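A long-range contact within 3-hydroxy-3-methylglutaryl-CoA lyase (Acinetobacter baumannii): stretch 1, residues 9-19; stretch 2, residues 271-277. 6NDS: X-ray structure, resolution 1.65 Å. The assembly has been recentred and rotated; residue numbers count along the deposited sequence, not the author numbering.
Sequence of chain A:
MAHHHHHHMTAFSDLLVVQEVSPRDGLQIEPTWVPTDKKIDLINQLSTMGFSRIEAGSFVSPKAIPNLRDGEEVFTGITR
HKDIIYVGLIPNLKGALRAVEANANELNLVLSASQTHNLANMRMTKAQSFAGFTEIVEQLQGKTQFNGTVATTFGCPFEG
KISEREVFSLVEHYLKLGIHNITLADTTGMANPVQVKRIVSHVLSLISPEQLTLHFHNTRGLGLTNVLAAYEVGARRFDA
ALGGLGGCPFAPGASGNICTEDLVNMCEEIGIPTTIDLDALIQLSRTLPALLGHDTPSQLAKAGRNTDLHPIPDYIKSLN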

# COMPACT_ATOMS: atom_id res chain seq x y z
N MET A 9 -8.02 27.51 2.86
CA MET A 9 -9.01 27.30 3.91
C MET A 9 -9.81 26.03 3.67
O MET A 9 -10.06 25.65 2.53
CB MET A 9 -9.95 28.50 4.01
N THR A 10 -10.21 25.36 4.75
CA THR A 10 -11.01 24.16 4.64
C THR A 10 -12.31 24.46 3.90
O THR A 10 -12.98 25.47 4.16
CB THR A 10 -11.32 23.58 6.02
OG1 THR A 10 -10.10 23.47 6.77
CG2 THR A 10 -11.97 22.22 5.91
N ALA A 11 -12.67 23.58 2.96
CA ALA A 11 -13.87 23.73 2.17
C ALA A 11 -14.82 22.58 2.44
O ALA A 11 -14.40 21.46 2.75
CB ALA A 11 -13.56 23.79 0.66
N PHE A 12 -16.12 22.87 2.32
CA PHE A 12 -17.15 21.85 2.49
C PHE A 12 -16.89 20.65 1.59
O PHE A 12 -17.11 19.50 1.99
CB PHE A 12 -18.52 22.47 2.20
CG PHE A 12 -19.62 21.46 2.03
CD1 PHE A 12 -20.15 20.81 3.13
CD2 PHE A 12 -20.13 21.18 0.77
CE1 PHE A 12 -21.16 19.88 2.98
CE2 PHE A 12 -21.15 20.25 0.62
CZ PHE A 12 -21.67 19.60 1.73
N SER A 13 -16.41 20.90 0.37
CA SER A 13 -16.23 19.82 -0.60
C SER A 13 -15.01 18.94 -0.32
O SER A 13 -14.90 17.88 -0.94
CB SER A 13 -16.11 20.39 -2.01
OG SER A 13 -15.00 21.26 -2.12
N ASP A 14 -14.12 19.34 0.59
CA ASP A 14 -12.86 18.61 0.80
C ASP A 14 -13.03 17.30 1.55
O ASP A 14 -12.15 16.43 1.44
CB ASP A 14 -11.86 19.46 1.60
CG ASP A 14 -11.41 20.71 0.88
OD1 ASP A 14 -11.56 20.81 -0.36
OD2 ASP A 14 -10.89 21.61 1.58
N LEU A 15 -14.09 17.14 2.34
CA LEU A 15 -14.22 16.01 3.25
C LEU A 15 -14.18 14.68 2.50
O LEU A 15 -14.93 14.47 1.55
CB LEU A 15 -15.53 16.11 4.02
CG LEU A 15 -15.88 14.87 4.85
CD1 LEU A 15 -15.04 14.86 6.10
CD2 LEU A 15 -17.36 14.83 5.22
N LEU A 16 -13.30 13.78 2.94
CA LEU A 16 -13.35 12.40 2.46
C LEU A 16 -14.23 11.61 3.41
O LEU A 16 -13.98 11.55 4.62
CB LEU A 16 -11.95 11.79 2.34
CG LEU A 16 -11.86 10.41 1.65
CD1 LEU A 16 -10.49 10.25 0.96
CD2 LEU A 16 -12.09 9.28 2.63
N VAL A 17 -15.27 10.99 2.85
CA VAL A 17 -16.33 10.33 3.61
C VAL A 17 -15.97 8.85 3.71
O VAL A 17 -16.14 8.10 2.75
CB VAL A 17 -17.69 10.52 2.94
CG1 VAL A 17 -18.77 9.82 3.74
CG2 VAL A 17 -18.00 12.01 2.77
N VAL A 18 -15.49 8.43 4.89
CA VAL A 18 -15.06 7.05 5.10
C VAL A 18 -16.26 6.21 5.50
O VAL A 18 -16.98 6.55 6.44
CB VAL A 18 -13.97 7.00 6.19
CG1 VAL A 18 -13.53 5.56 6.43
CG2 VAL A 18 -12.77 7.86 5.79
N GLN A 19 -16.49 5.10 4.78
CA GLN A 19 -17.64 4.22 5.01
C GLN A 19 -17.13 2.84 5.38
O GLN A 19 -16.23 2.30 4.72
CB GLN A 19 -18.53 4.19 3.76
CG GLN A 19 -18.90 5.62 3.28
CD GLN A 19 -19.68 5.70 1.99
OE1 GLN A 19 -20.48 6.61 1.81
NE2 GLN A 19 -19.43 4.76 1.06
N GLY A 271 -3.77 16.07 5.28
CA GLY A 271 -4.62 17.20 5.53
C GLY A 271 -6.00 17.11 4.91
O GLY A 271 -6.70 18.14 4.82
N ILE A 272 -6.42 15.92 4.47
CA ILE A 272 -7.78 15.70 3.97
C ILE A 272 -8.70 15.48 5.16
O ILE A 272 -8.46 14.57 5.96
CB ILE A 272 -7.82 14.51 3.00
CG1 ILE A 272 -7.04 14.81 1.72
CG2 ILE A 272 -9.26 14.15 2.67
CD1 ILE A 272 -6.94 13.62 0.78
N PRO A 273 -9.76 16.26 5.32
CA PRO A 273 -10.64 16.06 6.49
C PRO A 273 -11.37 14.72 6.42
O PRO A 273 -11.72 14.24 5.34
CB PRO A 273 -11.63 17.23 6.39
CG PRO A 273 -10.92 18.26 5.58
CD PRO A 273 -10.14 17.47 4.57
N THR A 274 -11.55 14.10 7.58
CA THR A 274 -12.50 13.01 7.80
C THR A 274 -13.23 13.30 9.10
O THR A 274 -12.86 14.21 9.85
CB THR A 274 -11.84 11.61 7.91
OG1 THR A 274 -11.31 11.43 9.24
CG2 THR A 274 -10.75 11.39 6.84
N THR A 275 -14.28 12.52 9.40
CA THR A 275 -14.92 12.64 10.71
C THR A 275 -14.61 11.44 11.61
O THR A 275 -15.34 11.19 12.56
CB THR A 275 -16.44 12.81 10.60
OG1 THR A 275 -17.01 11.64 9.99
CG2 THR A 275 -16.80 14.04 9.77
N ILE A 276 -13.51 10.73 11.34
CA ILE A 276 -13.18 9.49 12.04
C ILE A 276 -12.16 9.78 13.13
O ILE A 276 -11.20 10.53 12.90
CB ILE A 276 -12.66 8.42 11.06
CG1 ILE A 276 -13.55 8.29 9.82
CG2 ILE A 276 -12.51 7.07 11.77
CD1 ILE A 276 -15.03 8.04 10.12
N ASP A 277 -12.35 9.19 14.31
CA ASP A 277 -11.40 9.31 15.42
C ASP A 277 -10.29 8.26 15.23
O ASP A 277 -10.46 7.09 15.58
CB ASP A 277 -12.15 9.15 16.74
CG ASP A 277 -11.24 9.23 17.98
OD1 ASP A 277 -10.00 9.17 17.88
OD2 ASP A 277 -11.81 9.31 19.09
O HOH W 1 -15.03 10.71 7.02

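Although at least 256 positions separate any two touching residues in sequence, the two stretches run close together over a short span in which the CA atoms of L15 and P273 lie 4.8 Å apart and those of L16 and T274 5.4 Å apart. Stretch 2 has no regular helix or strand, and stretch 1 becomes a strand only at V17. One direct hydrogen bond joins the two stretches: L16 N donates to P273 O at 2.9 Å, with an N-H...acceptor angle of 159°. Proline has no amide hydrogen to give, but its carbonyl is free to accept, and that is the role P273 takes here.

Beyond that bond, water 1 bridges the two backbones. It donates to L16 O (2.8 Å) and accepts from V18 N (3.2 Å) and T275 N (3.1 Å), linking three backbone groups from both stretches.

Each stretch also braces its own shape. In stretch 1, D14 N donates to A11 O at 3.0 Å, while A11 N donates to D14 OD2, also at 3.0 Å and with an angle of 152°; the carboxylate thus closes the turn leading into L15. In stretch 2, I276 N donates to T274 OG1 at 3.1 Å and 168°, a bond made with the threonine at chi1 81° (p). G271, with phi 106°, leaves the preceding helix in a conformation where a CB would be jammed against the preceding carbonyl oxygen, which suits glycine.

The contact buries 407 Å², both sides summed, and much of the side-chain packing is apolar. P273 contributes the largest share, 79 Å²: its CD lies 4.0 Å from D14 CB, its CG 4.1 Å from T10 CG2, and its CB 4.2 Å from L15 CD1. L15 starts sideways, but its t, p rotamer brings the end of the chain nearer, so that CD1 reaches 3.5 Å from P273 O and 3.6 Å from T274 CA. That methyl lies over the stretch 2 backbone and also comes within 4.2 Å of T275 CG2.

L16, I272 and V18 are buried; I276 and T274, which pack against V18, are partly exposed. L16 CB meets I272 CG2 at 3.6 Å, a close apolar contact near the backbone hydrogen bond. V18 points toward stretch 2, as I276 does toward stretch 1, and V18 CB lies 3.9 Å from I276 CG1; beta-branched valine suits both the strand and this contact. T274 CG2 approaches V18 CG2 at 4.2 Å, so the threonine offers a methyl across the contact while its hydroxyl serves its own stretch. V17 and Q19 point away, consistent with strand alternation around V18.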